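Local coordinates for protein rRNA N-glycosidase (Bougainvillea spectabilis, PDB 3CTK) that is a plant member of the ribosome-inactivating protein family, with that family's mixed alpha and beta fold, at residues K58-A63 and F137-I142; L108-S113 and Q150-F155. One frame throughout, in Å; residues are numbered along the deposited sequence. Where two conformers were deposited one is given.

Following the chain from the N terminus, segment 58-63 comes first, on strand 59-65 inside the six-stranded mixed sheet. Segment 108-113 follows, where outermost strand 105-108 runs out towards helix 114-121. Contact 1 closes the long loop when helix 132-142 returns to strand 59-65. Contact 2 closes a shorter one when the next helix, 149-168, reaches the end of strand 105-108. The segments alternate along the chain, so the two closures cross rather than nest. Two successive helices are thus tied to an inner strand and to an edge strand of one sheet. They also meet each other, with Phe155 packed against Ser138, Ile139 and Ile142.

Contact 1. Residues K58-A63 and F137-I142; sequences KTVKVA and FSIEAI
Lys58, just ahead of strand 59-65, reaches Glu140 on helix 132-142. Beyond CG its chain is fully extended, which carries the ammonium group out to the carboxylate. Lys58 NZ donates to Glu140 OE2 at 2.9 Å and forms a salt bridge. The approach is on the syn side, 33° out of the carboxylate plane, and the lysine chain comes in nearly perpendicular to the glutamate. Glu140 is bent at its second torsion (chi2 -77°), which folds the carboxylate back towards the lysine. Lys58 CD also lies 3.8 Å from Glu140 OE1, and that oxygen is hydrogen-bonded to Ser56 OG. Water 1 accepts from Lys58 NZ at 2.7 Å and lies 2.6 Å from Glu140 O, which links the two residues a second time. This is the partly exposed side of a helix-on-sheet layer in the mixed alpha and beta fold of ribosome-inactivating proteins. Val60, on the strand itself, makes the buried part of the contact. In one of its two conformers, Val60 CG2 lies 3.7 Å from Ile139 CG2, and the two branched side chains lie alongside each other, running antiparallel. Tyr74 and His143 also touch Val60, while Ile52 and Phe155 touch Ile139.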
# COMPACT_ATOMS: atom_id res chain seq x y z
N LYS A 58 9.71 15.49 9.95
CA LYS A 58 10.58 14.56 9.24
C LYS A 58 9.78 13.96 8.10
O LYS A 58 8.61 13.61 8.26
CB LYS A 58 11.09 13.47 10.19
CG LYS A 58 11.90 14.03 11.36
CD LYS A 58 12.41 12.96 12.30
CE LYS A 58 13.22 13.58 13.43
NZ LYS A 58 13.77 12.56 14.35
N THR A 59 10.40 13.85 6.93
CA THR A 59 9.71 13.31 5.77
C THR A 59 10.38 12.08 5.18
O THR A 59 11.61 11.97 5.16
CB THR A 59 9.60 14.36 4.63
OG1 THR A 59 8.92 15.53 5.10
CG2 THR A 59 8.84 13.79 3.43
N VAL A 60 9.56 11.15 4.71
CA VAL A 60 10.06 9.95 4.06
C VAL A 60 9.32 9.88 2.73
O VAL A 60 8.09 9.99 2.69
CB VAL A 60 9.74 8.68 4.88
CG1 VAL A 60 10.16 7.44 4.11
CG2 VAL A 60 10.45 8.75 6.23
N LYS A 61 10.06 9.76 1.63
CA LYS A 61 9.46 9.68 0.30
C LYS A 61 9.35 8.21 -0.08
O LYS A 61 10.35 7.57 -0.38
CB LYS A 61 10.33 10.39 -0.73
CG LYS A 61 10.47 11.90 -0.55
CD LYS A 61 11.49 12.44 -1.56
CE LYS A 61 11.15 13.84 -2.04
NZ LYS A 61 11.33 14.87 -0.98
N VAL A 62 8.13 7.68 -0.06
CA VAL A 62 7.90 6.27 -0.38
C VAL A 62 7.58 6.05 -1.86
O VAL A 62 6.70 6.70 -2.41
CB VAL A 62 6.74 5.73 0.48
CG1 VAL A 62 6.56 4.23 0.26
CG2 VAL A 62 7.01 6.02 1.95
N ALA A 63 8.29 5.12 -2.48
CA ALA A 63 8.09 4.83 -3.90
C ALA A 63 7.15 3.64 -4.10
O ALA A 63 7.34 2.59 -3.49
CB ALA A 63 9.43 4.55 -4.57
N PHE A 137 5.27 7.28 14.69
CA PHE A 137 6.21 6.67 15.63
C PHE A 137 7.21 5.78 14.89
O PHE A 137 8.41 5.79 15.20
CB PHE A 137 5.46 5.83 16.67
CG PHE A 137 6.35 5.25 17.73
CD1 PHE A 137 6.64 5.97 18.88
CD2 PHE A 137 6.93 3.99 17.56
CE1 PHE A 137 7.50 5.45 19.85
CE2 PHE A 137 7.79 3.47 18.53
CZ PHE A 137 8.07 4.20 19.67
N SER A 138 6.73 5.01 13.92
CA SER A 138 7.61 4.12 13.17
C SER A 138 8.60 4.91 12.31
O SER A 138 9.73 4.47 12.10
CB SER A 138 6.80 3.16 12.29
OG SER A 138 6.14 3.84 11.24
N ILE A 139 8.18 6.07 11.83
CA ILE A 139 9.06 6.91 11.02
C ILE A 139 10.14 7.50 11.93
O ILE A 139 11.32 7.55 11.57
CB ILE A 139 8.27 8.05 10.33
CG1 ILE A 139 7.31 7.44 9.30
CG2 ILE A 139 9.22 9.04 9.66
CD1 ILE A 139 6.41 8.44 8.59
N GLU A 140 9.73 7.95 13.11
CA GLU A 140 10.67 8.52 14.08
C GLU A 140 11.72 7.50 14.50
O GLU A 140 12.85 7.87 14.83
CB GLU A 140 9.91 8.99 15.32
CG GLU A 140 9.34 10.39 15.21
CD GLU A 140 10.40 11.45 15.37
OE1 GLU A 140 10.07 12.64 15.28
OE2 GLU A 140 11.58 11.09 15.60
N ALA A 141 11.35 6.23 14.50
CA ALA A 141 12.26 5.18 14.91
C ALA A 141 13.36 4.84 13.91
O ALA A 141 14.39 4.29 14.29
CB ALA A 141 11.47 3.92 15.26
N ILE A 142 13.14 5.17 12.64
CA ILE A 142 14.12 4.85 11.60
C ILE A 142 14.74 6.05 10.89
O ILE A 142 15.85 5.96 10.37
CB ILE A 142 13.50 3.96 10.51
CG1 ILE A 142 12.43 4.75 9.75
CG2 ILE A 142 12.91 2.70 11.13
CD1 ILE A 142 11.81 4.00 8.58
O HOH W 1 14.19 9.91 13.83

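Contact 2. Residues L108-S113 and Q150-F155; sequences LTFDGS and QEIAKF
The contact lies where helix 149-168 packs on the end of the edge strand and the turn that follows it, in the ribosome-inactivating protein fold. Here the chain leaves strand 105-108, turns a corner at Thr109 and Phe110, and heads for helix 114-121. Helix 149-168 packs against this corner through Ile152 and Ala153. Leu108 CD1 lies 3.9 Å from Ile152 CG2, and the two side chains cross obliquely. With CG1 of Ile152 anti to the carbonyl carbon (chi1 -67°), CG2 is left anti to the backbone N and turned to Leu108 and Phe110. The same methyl sits at the edge of the Phe110 ring, near its plane, 4.4 Å from Phe110 CZ. It therefore meets a residue on each side of Thr109. Ala153 CB comes to the same ring at a slant, 3.9 Å from Phe110 CZ and 4.2 Å from Phe110 CE1. Leu117 and Ala120 of helix 114-121 touch Phe110 as well, so the ring joins two helices to the strand end.

Further on, Asp111 forms an Asx turn. Its OD2 accepts from Ser113 N at 2.9 Å, from above the carboxylate plane. Ser113 OG donates to the same oxygen at 2.7 Å, on the syn side and 15° out of the plane. Two bonds grip one carboxylate oxygen, consistent with holding the turn at Ser113, the N-cap residue, whose OG also has a weak hydrogen bond to Lys116 N. Across the segments themselves no hydrogen bond forms. Between them the contacts are of methyl and ring, consistent with shape and the exclusion of water carrying this interface.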
# COMPACT_ATOMS: atom_id res chain seq x y z
N LEU A 108 17.99 -3.90 1.51
CA LEU A 108 17.63 -4.68 2.69
C LEU A 108 17.75 -6.18 2.40
O LEU A 108 17.76 -6.59 1.24
CB LEU A 108 16.20 -4.33 3.13
CG LEU A 108 16.01 -2.86 3.53
CD1 LEU A 108 14.52 -2.53 3.67
CD2 LEU A 108 16.76 -2.59 4.83
N THR A 109 17.85 -6.98 3.45
CA THR A 109 17.98 -8.42 3.28
C THR A 109 16.65 -9.14 3.09
O THR A 109 16.63 -10.33 2.77
CB THR A 109 18.73 -9.05 4.48
OG1 THR A 109 18.02 -8.78 5.69
CG2 THR A 109 20.14 -8.48 4.59
N PHE A 110 15.55 -8.42 3.30
CA PHE A 110 14.22 -9.01 3.13
C PHE A 110 13.42 -8.31 2.03
O PHE A 110 13.67 -7.15 1.71
CB PHE A 110 13.45 -8.96 4.47
CG PHE A 110 13.38 -7.59 5.10
CD1 PHE A 110 12.42 -6.66 4.70
CD2 PHE A 110 14.27 -7.23 6.11
CE1 PHE A 110 12.35 -5.40 5.31
CE2 PHE A 110 14.21 -5.97 6.72
CZ PHE A 110 13.24 -5.06 6.32
N ASP A 111 12.48 -9.04 1.43
CA ASP A 111 11.65 -8.46 0.37
C ASP A 111 10.35 -7.91 0.95
O ASP A 111 10.14 -7.96 2.17
CB ASP A 111 11.38 -9.50 -0.73
CG ASP A 111 10.49 -10.64 -0.27
OD1 ASP A 111 10.57 -11.73 -0.88
OD2 ASP A 111 9.70 -10.46 0.67
N GLY A 112 9.49 -7.39 0.08
CA GLY A 112 8.25 -6.80 0.54
C GLY A 112 7.03 -7.69 0.77
O GLY A 112 5.94 -7.17 1.03
N SER A 113 7.19 -9.00 0.69
CA SER A 113 6.06 -9.89 0.92
C SER A 113 5.71 -9.82 2.40
O SER A 113 6.57 -9.57 3.24
CB SER A 113 6.41 -11.33 0.52
OG SER A 113 7.48 -11.83 1.30
N GLN A 150 14.65 -4.78 11.82
CA GLN A 150 13.40 -4.98 12.53
C GLN A 150 12.50 -3.74 12.54
O GLN A 150 11.30 -3.83 12.28
CB GLN A 150 13.66 -5.45 13.96
CG GLN A 150 12.42 -5.55 14.82
CD GLN A 150 12.69 -6.18 16.17
OE1 GLN A 150 13.76 -5.99 16.75
NE2 GLN A 150 11.72 -6.92 16.69
N GLU A 151 13.08 -2.59 12.85
CA GLU A 151 12.31 -1.35 12.90
C GLU A 151 11.81 -0.93 11.52
O GLU A 151 10.69 -0.43 11.39
CB GLU A 151 13.15 -0.23 13.52
CG GLU A 151 13.44 -0.44 14.99
CD GLU A 151 12.17 -0.58 15.81
OE1 GLU A 151 11.37 0.39 15.83
OE2 GLU A 151 11.96 -1.64 16.43
N ILE A 152 12.65 -1.14 10.51
CA ILE A 152 12.27 -0.78 9.15
C ILE A 152 11.14 -1.68 8.65
O ILE A 152 10.25 -1.23 7.93
CB ILE A 152 13.49 -0.85 8.20
CG1 ILE A 152 14.49 0.24 8.59
CG2 ILE A 152 13.05 -0.67 6.76
CD1 ILE A 152 15.84 0.14 7.89
N ALA A 153 11.18 -2.95 9.03
CA ALA A 153 10.13 -3.87 8.60
C ALA A 153 8.79 -3.42 9.20
O ALA A 153 7.75 -3.52 8.56
CB ALA A 153 10.45 -5.31 9.05
N LYS A 154 8.83 -2.93 10.44
CA LYS A 154 7.60 -2.46 11.09
C LYS A 154 7.04 -1.26 10.33
O LYS A 154 5.83 -1.16 10.13
CB LYS A 154 7.88 -2.07 12.54
CG LYS A 154 8.18 -3.26 13.45
CD LYS A 154 8.52 -2.85 14.87
CE LYS A 154 7.34 -2.19 15.58
NZ LYS A 154 6.91 -0.91 14.93
N PHE A 155 7.92 -0.36 9.91
CA PHE A 155 7.49 0.81 9.15
C PHE A 155 6.79 0.36 7.86
O PHE A 155 5.71 0.84 7.53
CB PHE A 155 8.69 1.69 8.80
CG PHE A 155 8.42 2.68 7.71
CD1 PHE A 155 7.54 3.75 7.92
CD2 PHE A 155 9.01 2.54 6.46
CE1 PHE A 155 7.25 4.64 6.90
CE2 PHE A 155 8.73 3.44 5.43
CZ PHE A 155 7.85 4.49 5.65